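Side-chain contacts in geranyltranstransferase (Campylobacter jejuni, PDB 3NPK), which probably catalyses the condensation of geranyl diphosphate with isopentenyl diphosphate to give farnesyl diphosphate and pyrophosphate in isoprenoid biosynthesis: residues Q248-K251 and T252-L256; G204-L207 and G208-Q212; H171-K174 and T175-I179; M274-N277 and L278-Q281. All coordinates share one frame; numbering follows the deposited sequence.

Interaction 1: Q248-K251 and T252-L256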
loop_
_atom_site.group_PDB
_atom_site.type_symbol
_atom_site.label_atom_id
_atom_site.label_comp_id
_atom_site.label_asym_id
_atom_site.label_seq_id
_atom_site.Cartn_x
_atom_site.Cartn_y
_atom_site.Cartn_z
ATOM N N GLN A 248 22.339 0.429 32.808
ATOM C CA GLN A 248 21.780 -0.823 32.317
ATOM C C GLN A 248 21.381 -0.735 30.841
ATOM O O GLN A 248 21.440 -1.735 30.129
ATOM C CB GLN A 248 20.596 -1.274 33.181
ATOM C CG GLN A 248 19.949 -2.587 32.736
ATOM C CD GLN A 248 20.864 -3.797 32.897
ATOM O OE1 GLN A 248 21.402 -4.051 33.977
ATOM N NE2 GLN A 248 21.031 -4.557 31.816
ATOM N N ALA A 249 20.987 0.448 30.373
ATOM C CA ALA A 249 20.640 0.595 28.958
ATOM C C ALA A 249 21.874 0.385 28.094
ATOM O O ALA A 249 21.825 -0.308 27.074
ATOM C CB ALA A 249 20.040 1.962 28.682
ATOM N N ILE A 250 22.981 1.002 28.492
ATOM C CA ILE A 250 24.236 0.842 27.761
ATOM C C ILE A 250 24.673 -0.610 27.798
ATOM O O ILE A 250 25.081 -1.178 26.786
ATOM C CB ILE A 250 25.348 1.718 28.349
ATOM C CG1 ILE A 250 25.077 3.187 28.038
ATOM C CG2 ILE A 250 26.714 1.303 27.795
ATOM C CD1 ILE A 250 25.920 4.134 28.862
ATOM N N LYS A 251 24.578 -1.212 28.976
ATOM C CA LYS A 251 24.952 -2.609 29.150
ATOM C C LYS A 251 24.096 -3.513 28.265
ATOM O O LYS A 251 24.586 -4.493 27.701
ATOM C CB LYS A 251 24.836 -2.987 30.630
ATOM C CG LYS A 251 24.209 -4.335 30.914
ATOM C CD LYS A 251 25.240 -5.445 31.047
ATOM C CE LYS A 251 24.659 -6.615 31.837
ATOM N NZ LYS A 251 25.367 -7.900 31.563
ATOM N N THR A 252 22.820 -3.166 28.128
ATOM C CA THR A 252 21.911 -3.938 27.288
ATOM C C THR A 252 22.286 -3.819 25.813
ATOM O O THR A 252 22.337 -4.817 25.105
ATOM C CB THR A 252 20.448 -3.500 27.475
ATOM O OG1 THR A 252 20.052 -3.731 28.835
ATOM C CG2 THR A 252 19.528 -4.274 26.541
ATOM N N LYS A 253 22.535 -2.596 25.358
ATOM C CA LYS A 253 22.975 -2.381 23.990
ATOM C C LYS A 253 24.273 -3.140 23.728
ATOM O O LYS A 253 24.437 -3.767 22.677
ATOM C CB LYS A 253 23.166 -0.889 23.710
ATOM C CG LYS A 253 23.683 -0.588 22.319
ATOM C CD LYS A 253 24.130 0.857 22.158
ATOM C CE LYS A 253 25.489 1.095 22.802
ATOM N NZ LYS A 253 26.186 2.280 22.221
ATOM N N GLU A 254 25.197 -3.091 24.683
ATOM C CA GLU A 254 26.484 -3.750 24.497
ATOM C C GLU A 254 26.328 -5.268 24.454
ATOM O O GLU A 254 26.955 -5.942 23.626
ATOM C CB GLU A 254 27.485 -3.300 25.571
ATOM C CG GLU A 254 27.933 -1.846 25.380
ATOM C CD GLU A 254 28.762 -1.297 26.535
ATOM O OE1 GLU A 254 28.859 -1.967 27.586
ATOM O OE2 GLU A 254 29.316 -0.183 26.392
ATOM N N ASN A 255 25.485 -5.809 25.328
ATOM C CA ASN A 255 25.181 -7.240 25.274
ATOM C C ASN A 255 24.595 -7.660 23.926
ATOM O O ASN A 255 25.000 -8.674 23.337
ATOM C CB ASN A 255 24.223 -7.642 26.401
ATOM C CG ASN A 255 24.898 -7.652 27.763
ATOM O OD1 ASN A 255 26.127 -7.677 27.863
ATOM N ND2 ASN A 255 24.095 -7.634 28.820
ATOM N N LEU A 256 23.638 -6.876 23.445
ATOM C CA LEU A 256 22.998 -7.153 22.166
ATOM C C LEU A 256 23.986 -7.085 21.010
ATOM O O LEU A 256 23.952 -7.935 20.128
ATOM C CB LEU A 256 21.832 -6.196 21.926
ATOM C CG LEU A 256 20.617 -6.485 22.804
ATOM C CD1 LEU A 256 19.592 -5.372 22.682
ATOM C CD2 LEU A 256 19.998 -7.843 22.470
#
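Gln248 and Thr252 stand one turn apart on helix 246-265, and the backbone between 248-251 and 252-256 is regular alpha-helix, with i to i+4 bonds running from Gln248 O to Thr252 N through Lys251 O to Asn255 N. Gln248 O accepts twice from the same residue: Thr252 N lies 2.8 Å away, and Thr252 OG1 donates to Gln248 O, also over 2.8 Å. The two donors arrive from opposite faces of the carbonyl plane. The threonine hydroxyl can fold back in this way because OG1 sits anti to its own carbonyl carbon and beside the backbone N (chi1 -62°), which turns it down the helix toward the preceding turn. The bend of Gln248 at chi2 (66°) turns the NE2 end of its amide toward the same hydroxyl, leaving NE2 3.2 Å from Thr252 OG1. On another side of the helix, Ile250 and Glu254 run alongside each other and point the same way, so that Ile250 CG2 rests against the carboxylate, 3.3 Å from Glu254 OE2. Lys251 bends at its second torsion and runs aslant past the end of the Asn255 side chain. Ala249 meets Val241 of helix 240-244, while Ile250 and Leu256 pack on helix 194-220. A serine or threonine hydroxyl bonded to the carbonyl one turn back is a familiar feature of alpha-helices, here on an outer helix of the all-helical polyprenyl synthetase fold.

Interaction 2: G204-L207 and G208-Q212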
loop_
_atom_site.group_PDB
_atom_site.type_symbol
_atom_site.label_atom_id
_atom_site.label_comp_id
_atom_site.label_asym_id
_atom_site.label_seq_id
_atom_site.Cartn_x
_atom_site.Cartn_y
_atom_site.Cartn_z
ATOM N N GLY A 204 18.215 -9.098 11.842
ATOM C CA GLY A 204 17.618 -7.796 11.549
ATOM C C GLY A 204 16.792 -7.239 12.705
ATOM O O GLY A 204 16.864 -6.044 13.007
ATOM N N LEU A 205 16.020 -8.099 13.370
ATOM C CA LEU A 205 15.212 -7.651 14.511
ATOM C C LEU A 205 16.114 -7.114 15.607
ATOM O O LEU A 205 15.808 -6.097 16.243
ATOM C CB LEU A 205 14.388 -8.800 15.077
ATOM C CG LEU A 205 13.290 -9.363 14.190
ATOM C CD1 LEU A 205 12.625 -10.520 14.934
ATOM C CD2 LEU A 205 12.257 -8.285 13.767
ATOM N N LYS A 206 17.223 -7.812 15.841
ATOM C CA LYS A 206 18.160 -7.398 16.885
ATOM C C LYS A 206 18.810 -6.058 16.537
ATOM O O LYS A 206 18.942 -5.182 17.384
ATOM C CB LYS A 206 19.221 -8.474 17.124
ATOM C CG LYS A 206 20.006 -8.266 18.402
ATOM C CD LYS A 206 20.891 -9.454 18.709
ATOM C CE LYS A 206 20.068 -10.635 19.153
ATOM N NZ LYS A 206 20.951 -11.774 19.512
ATOM N N LEU A 207 19.199 -5.891 15.281
ATOM C CA LEU A 207 19.810 -4.637 14.849
ATOM C C LEU A 207 18.836 -3.488 15.057
ATOM O O LEU A 207 19.218 -2.421 15.537
ATOM C CB LEU A 207 20.196 -4.718 13.375
ATOM C CG LEU A 207 21.366 -5.653 13.076
ATOM C CD1 LEU A 207 21.658 -5.612 11.602
ATOM C CD2 LEU A 207 22.581 -5.247 13.893
ATOM N N GLY A 208 17.575 -3.711 14.686
ATOM C CA GLY A 208 16.564 -2.685 14.852
ATOM C C GLY A 208 16.451 -2.229 16.297
ATOM O O GLY A 208 16.383 -1.027 16.581
ATOM N N LEU A 209 16.418 -3.192 17.214
ATOM C CA LEU A 209 16.337 -2.903 18.646
ATOM C C LEU A 209 17.580 -2.164 19.130
ATOM O O LEU A 209 17.487 -1.186 19.875
ATOM C CB LEU A 209 16.182 -4.212 19.411
ATOM C CG LEU A 209 16.217 -4.193 20.935
ATOM C CD1 LEU A 209 15.090 -3.336 21.462
ATOM C CD2 LEU A 209 16.104 -5.624 21.431
ATOM N N ILE A 210 18.749 -2.645 18.717
ATOM C CA ILE A 210 20.004 -2.000 19.087
ATOM C C ILE A 210 19.986 -0.535 18.673
ATOM O O ILE A 210 20.379 0.346 19.441
ATOM C CB ILE A 210 21.206 -2.699 18.422
ATOM C CG1 ILE A 210 21.476 -4.044 19.098
ATOM C CG2 ILE A 210 22.459 -1.812 18.505
ATOM C CD1 ILE A 210 22.413 -4.930 18.313
ATOM N N PHE A 211 19.513 -0.262 17.460
ATOM C CA PHE A 211 19.535 1.113 16.974
ATOM C C PHE A 211 18.671 2.018 17.850
ATOM O O PHE A 211 19.049 3.151 18.141
ATOM C CB PHE A 211 19.052 1.200 15.526
ATOM C CG PHE A 211 19.939 0.502 14.538
ATOM C CD1 PHE A 211 21.262 0.213 14.837
ATOM C CD2 PHE A 211 19.453 0.157 13.289
ATOM C CE1 PHE A 211 22.075 -0.421 13.912
ATOM C CE2 PHE A 211 20.258 -0.479 12.361
ATOM C CZ PHE A 211 21.575 -0.764 12.674
ATOM N N GLN A 212 17.512 1.523 18.269
ATOM C CA GLN A 212 16.608 2.333 19.080
ATOM C C GLN A 212 17.130 2.557 20.496
ATOM O O GLN A 212 16.993 3.655 21.053
ATOM C CB GLN A 212 15.210 1.710 19.101
ATOM C CG GLN A 212 14.510 1.784 17.759
ATOM C CD GLN A 212 14.448 3.200 17.232
ATOM O OE1 GLN A 212 14.094 4.126 17.960
ATOM N NE2 GLN A 212 14.795 3.378 15.960
#
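Phe211 lays its ring over the carbonyl of Leu207, one turn earlier in helix 194-220. With chi1 at -65° its CG lies beside the backbone N and faces back down the helix, which leaves Leu207 O 3.2 Å above the ring plane, offset toward the rim. Phe211 N bonds to Leu207 O at 2.9 Å, so the oxygen accepts the backbone bond and also lies against one face of the ring. Leu207 CB comes nearest the ring at Phe211 CZ, 4.2 Å away. Beyond these segments the ring stacks on Tyr282, a pyrophosphate-pocket residue, and meets Phe42 at a steep angle; this buried contact places helix 194-220 beside the pyrophosphate site of the all-helical polyprenyl synthetase fold, with the Phe211 side chain about 8 Å from the bound pyrophosphate. Ile210 has the same first-torsion setting, CG1 beside its backbone N and leaning back toward the previous turn, 3.3 Å from Lys206 O. Its CD1 then meets the aliphatic part of the lysine, Lys206 CG to Ile210 CD1 at 4.1 Å, the two chains crossing at a slant. Lys206 starts with CG trans to its backbone N (chi1 -166°) and kinks at chi3, and its ammonium group ends in a salt bridge with Glu259 of helix 246-265.

Interaction 3: H171-K174 and T175-I179; sequences HTHK and TARLI
Similar first torsions in His173 (chi1 -73°) and Arg177 (chi1 -82°), which their i, i+4 spacing already puts on one side of helix 164-189, combine with an arginine chain extended from CG to NE to bring the guanidinium alongside the imidazole. The two groups point the same way, with their planes 35° apart. His173 NE2 stands over the centre of the guanidinium, 3.4 Å from Arg177 CZ, while Arg177 NE lies over one face of the ring, near its rim. The ring is fixed from its other nitrogen, since His173 ND1 bonds to Phe169 O, and it also stacks on Phe169.

The backbone is wider here than in a plain alpha-helix. His171 O accepts from Thr175 N at 3.1 Å and from Ala176 N at 3.2 Å, the second donor lying in the carbonyl plane, and Thr172 O accepts from Arg177 N, an i to i+5 bond of a pi-type turn. Thr175 carries OG1 between its backbone N and carbonyl carbon, where one water joins the hydroxyl to His171 O, weakly on the carbonyl side. A second water bridges His173 O and Leu178 N, which do not meet directly. Lys174 points elsewhere, to a salt bridge with Asp154. The Thr175 side chain packs on Gln212 of helix 194-220, about 7 Å from the bound pyrophosphate.

The bulge therefore shifts the hydrogen-bonding pattern by one residue while water satisfies two of the displaced polar groups. With the guanidinium face so close to NE2, the positive charge of Arg177 would probably disfavour protonation of His173.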
loop_
_atom_site.group_PDB
_atom_site.type_symbol
_atom_site.label_atom_id
_atom_site.label_comp_id
_atom_site.label_asym_id
_atom_site.label_seq_id
_atom_site.Cartn_x
_atom_site.Cartn_y
_atom_site.Cartn_z
ATOM N N HIS A 171 8.906 -0.821 19.387
ATOM C CA HIS A 171 10.035 -0.604 18.490
ATOM C C HIS A 171 10.277 -1.775 17.557
ATOM O O HIS A 171 10.667 -1.587 16.407
ATOM C CB HIS A 171 11.287 -0.257 19.295
ATOM C CG HIS A 171 11.273 1.153 19.785
ATOM N ND1 HIS A 171 11.255 1.503 21.119
ATOM C CD2 HIS A 171 11.233 2.314 19.090
ATOM C CE1 HIS A 171 11.219 2.820 21.221
ATOM N NE2 HIS A 171 11.219 3.334 20.004
ATOM N N THR A 172 10.058 -2.989 18.038
ATOM C CA THR A 172 10.250 -4.130 17.161
ATOM C C THR A 172 9.294 -4.039 15.981
ATOM O O THR A 172 9.671 -4.375 14.863
ATOM C CB THR A 172 10.121 -5.466 17.893
ATOM O OG1 THR A 172 11.085 -5.503 18.936
ATOM C CG2 THR A 172 10.498 -6.602 16.945
ATOM N N HIS A 173 8.077 -3.556 16.208
ATOM C CA HIS A 173 7.114 -3.471 15.122
ATOM C C HIS A 173 7.345 -2.230 14.270
ATOM O O HIS A 173 7.303 -2.306 13.033
ATOM C CB HIS A 173 5.672 -3.547 15.659
ATOM C CG HIS A 173 5.291 -4.922 16.110
ATOM N ND1 HIS A 173 5.725 -5.458 17.305
ATOM C CD2 HIS A 173 4.549 -5.886 15.511
ATOM C CE1 HIS A 173 5.263 -6.693 17.423
ATOM N NE2 HIS A 173 4.540 -6.974 16.352
ATOM N N LYS A 174 7.577 -1.087 14.928
ATOM C CA LYS A 174 7.677 0.180 14.214
ATOM C C LYS A 174 8.873 0.234 13.261
ATOM O O LYS A 174 8.738 0.681 12.114
ATOM C CB LYS A 174 7.743 1.345 15.204
ATOM C CG LYS A 174 7.811 2.695 14.516
ATOM C CD LYS A 174 7.728 3.850 15.503
ATOM C CE LYS A 174 7.813 5.149 14.715
ATOM N NZ LYS A 174 8.190 6.321 15.525
ATOM N N THR A 175 10.041 -0.216 13.717
ATOM C CA THR A 175 11.235 -0.151 12.867
ATOM C C THR A 175 11.955 -1.461 12.632
ATOM O O THR A 175 12.512 -1.672 11.539
ATOM C CB THR A 175 12.257 0.857 13.376
ATOM O OG1 THR A 175 12.583 0.540 14.721
ATOM C CG2 THR A 175 11.672 2.261 13.374
ATOM N N ALA A 176 11.961 -2.361 13.612
ATOM C CA ALA A 176 12.822 -3.537 13.448
ATOM C C ALA A 176 12.295 -4.501 12.390
ATOM O O ALA A 176 13.075 -5.109 11.668
ATOM C CB ALA A 176 13.029 -4.273 14.766
ATOM N N ARG A 177 10.976 -4.656 12.295
ATOM C CA ARG A 177 10.449 -5.644 11.359
ATOM C C ARG A 177 10.767 -5.311 9.905
ATOM O O ARG A 177 11.057 -6.204 9.127
ATOM C CB ARG A 177 8.956 -5.922 11.590
ATOM C CG ARG A 177 8.747 -6.932 12.746
ATOM C CD ARG A 177 7.322 -7.421 12.892
ATOM N NE ARG A 177 7.233 -8.368 14.001
ATOM C CZ ARG A 177 6.176 -9.126 14.274
ATOM N NH1 ARG A 177 5.082 -9.057 13.533
ATOM N NH2 ARG A 177 6.230 -9.966 15.297
ATOM N N LEU A 178 10.742 -4.030 9.539
ATOM C CA LEU A 178 11.069 -3.649 8.164
ATOM C C LEU A 178 12.567 -3.838 7.855
ATOM O O LEU A 178 12.935 -4.208 6.734
ATOM C CB LEU A 178 10.625 -2.209 7.868
ATOM C CG LEU A 178 10.682 -1.829 6.377
ATOM C CD1 LEU A 178 9.782 -2.707 5.542
ATOM C CD2 LEU A 178 10.326 -0.365 6.172
ATOM N N ILE A 179 13.429 -3.598 8.848
ATOM C CA ILE A 179 14.864 -3.879 8.714
ATOM C C ILE A 179 15.111 -5.385 8.539
ATOM O O ILE A 179 15.848 -5.815 7.635
ATOM C CB ILE A 179 15.655 -3.302 9.917
ATOM C CG1 ILE A 179 15.642 -1.770 9.838
ATOM C CG2 ILE A 179 17.082 -3.823 9.950
ATOM C CD1 ILE A 179 16.025 -1.066 11.112
HETATM O O HOH W 1 13.598 -1.222 16.835
HETATM O O HOH W 2 9.100 -2.046 10.879
#

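Interaction 4: M274-N277 and L278-Q281; sequences MIQN and LIIQ
Ile275 and Ile279 slant across each other on the buried side of helix 269-282, the CG2 branch of the first meeting the end of the second, with Ile275 CG2 3.7 Å from Ile279 CD1. The branch methyl of Ile275 and the terminal methyl of Ile279 touch because the isoleucines share a first torsion: CG1 of Ile279 lies trans to its carbonyl carbon (chi1 -73°) and leans back toward the previous turn, whereas CG2 of Ile275 is the branch trans to the backbone N and leans forward. Ile279 CG1 also sits 3.2 Å from Ile275 O, which accepts the backbone bond from Ile279 N at 2.8 Å. Both side chains pack on Leu264 of helix 246-265.

One residue further along, Gln276 also crosses Ile280 obliquely. Gln276 bends at chi2 (65°), so that the NE2 end of its amide is turned against Ile280 CG1, 3.6 Å away, with Gln276 CG 3.9 Å from Ile280 CD1. Leu278 turns another way, toward helix 42-54, where it meets Phe42, Gln45 and Ser49; its CG comes 3.5 Å from Met274 O, the acceptor for Leu278 N. Met274, present as selenomethionine, reaches Ser53 of helix 42-54. Helix 269-282 thus packs against helices 42-54 and 246-265 of the all-helical polyprenyl synthetase fold. Asn277, on the exposed side, is held through OD1 by Gln273.

The two crossing pairs differ in chemistry: the buried Ile275-Ile279 pair is apolar and depends on dispersion and the hydrophobic effect, while in the outer Gln276-Ile280 pair the glutamine sets its CG and the end of an amide against a hydrocarbon chain.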
loop_
_atom_site.group_PDB
_atom_site.type_symbol
_atom_site.label_atom_id
_atom_site.label_comp_id
_atom_site.label_asym_id
_atom_site.label_seq_id
_atom_site.Cartn_x
_atom_site.Cartn_y
_atom_site.Cartn_z
HETATM N N MSE A 274 30.028 -6.551 5.091
HETATM C CA MSE A 274 29.108 -5.566 4.525
HETATM C C MSE A 274 28.106 -5.070 5.553
HETATM O O MSE A 274 27.832 -3.871 5.643
HETATM C CB MSE A 274 28.385 -6.135 3.313
HETATM C CG MSE A 274 29.274 -6.228 2.099
HETATM SE SE MSE A 274 28.295 -6.902 0.550
HETATM C CE MSE A 274 28.482 -8.800 0.854
ATOM N N ILE A 275 27.551 -5.985 6.334
ATOM C CA ILE A 275 26.569 -5.579 7.326
ATOM C C ILE A 275 27.247 -4.776 8.432
ATOM O O ILE A 275 26.706 -3.778 8.906
ATOM C CB ILE A 275 25.795 -6.782 7.884
ATOM C CG1 ILE A 275 24.986 -7.441 6.753
ATOM C CG2 ILE A 275 24.881 -6.363 9.059
ATOM C CD1 ILE A 275 24.238 -8.685 7.172
ATOM N N GLN A 276 28.441 -5.202 8.831
ATOM C CA GLN A 276 29.210 -4.475 9.839
ATOM C C GLN A 276 29.403 -3.019 9.397
ATOM O O GLN A 276 29.243 -2.088 10.181
ATOM C CB GLN A 276 30.566 -5.159 10.055
ATOM C CG GLN A 276 31.340 -4.655 11.244
ATOM C CD GLN A 276 30.629 -4.961 12.543
ATOM O OE1 GLN A 276 30.271 -6.104 12.803
ATOM N NE2 GLN A 276 30.424 -3.944 13.368
ATOM N N ASN A 277 29.740 -2.826 8.126
ATOM C CA ASN A 277 29.930 -1.479 7.604
ATOM C C ASN A 277 28.639 -0.656 7.689
ATOM O O ASN A 277 28.673 0.526 8.029
ATOM C CB ASN A 277 30.413 -1.529 6.150
ATOM C CG ASN A 277 31.839 -2.078 6.011
ATOM O OD1 ASN A 277 32.488 -2.411 6.991
ATOM N ND2 ASN A 277 32.320 -2.167 4.782
ATOM N N LEU A 278 27.502 -1.264 7.360
ATOM C CA LEU A 278 26.232 -0.530 7.392
ATOM C C LEU A 278 25.793 -0.228 8.827
ATOM O O LEU A 278 25.190 0.816 9.079
ATOM C CB LEU A 278 25.123 -1.269 6.619
ATOM C CG LEU A 278 25.378 -1.442 5.116
ATOM C CD1 LEU A 278 24.466 -2.500 4.538
ATOM C CD2 LEU A 278 25.156 -0.124 4.367
ATOM N N ILE A 279 26.107 -1.144 9.747
ATOM C CA ILE A 279 25.863 -0.980 11.184
ATOM C C ILE A 279 26.687 0.164 11.764
ATOM O O ILE A 279 26.144 1.071 12.402
ATOM C CB ILE A 279 26.253 -2.266 11.970
ATOM C CG1 ILE A 279 25.238 -3.391 11.725
ATOM C CG2 ILE A 279 26.389 -1.975 13.466
ATOM C CD1 ILE A 279 25.681 -4.752 12.255
ATOM N N ILE A 280 28.002 0.094 11.559
ATOM C CA ILE A 280 28.928 1.097 12.072
ATOM C C ILE A 280 28.510 2.455 11.534
ATOM O O ILE A 280 28.464 3.446 12.269
ATOM C CB ILE A 280 30.392 0.781 11.682
ATOM C CG1 ILE A 280 30.888 -0.446 12.457
ATOM C CG2 ILE A 280 31.289 1.972 11.963
ATOM C CD1 ILE A 280 32.272 -0.945 12.055
ATOM N N GLN A 281 28.179 2.485 10.248
ATOM C CA GLN A 281 27.613 3.683 9.641
ATOM C C GLN A 281 26.425 4.184 10.451
ATOM O O GLN A 281 26.298 5.386 10.716
ATOM C CB GLN A 281 27.135 3.392 8.221
ATOM C CG GLN A 281 28.225 3.233 7.192
ATOM C CD GLN A 281 27.660 2.985 5.807
ATOM O OE1 GLN A 281 26.646 3.577 5.421
ATOM N NE2 GLN A 281 28.310 2.110 5.054
#

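How the interactions relate
Along the chain the order is interaction 3 (helix 164-189), interaction 2 (194-220), interaction 1 (246-265) and interaction 4 (269-282), each within a single helix. Interaction 2 is the hub. Its centre lies about 8 Å from that of interaction 3, 12 Å from interaction 1 and 13 Å from interaction 4, and it touches all three: Ala176 CB rests on Leu205 O, Leu256 on Ile210 and Leu209, and Ile279 on Leu207. The other three pairs, with centres about 18 to 19 Å apart, make no direct contact. Helix 194-220 thus links the pyrophosphate-proximal helix 164-189 to the later helices of the bundle.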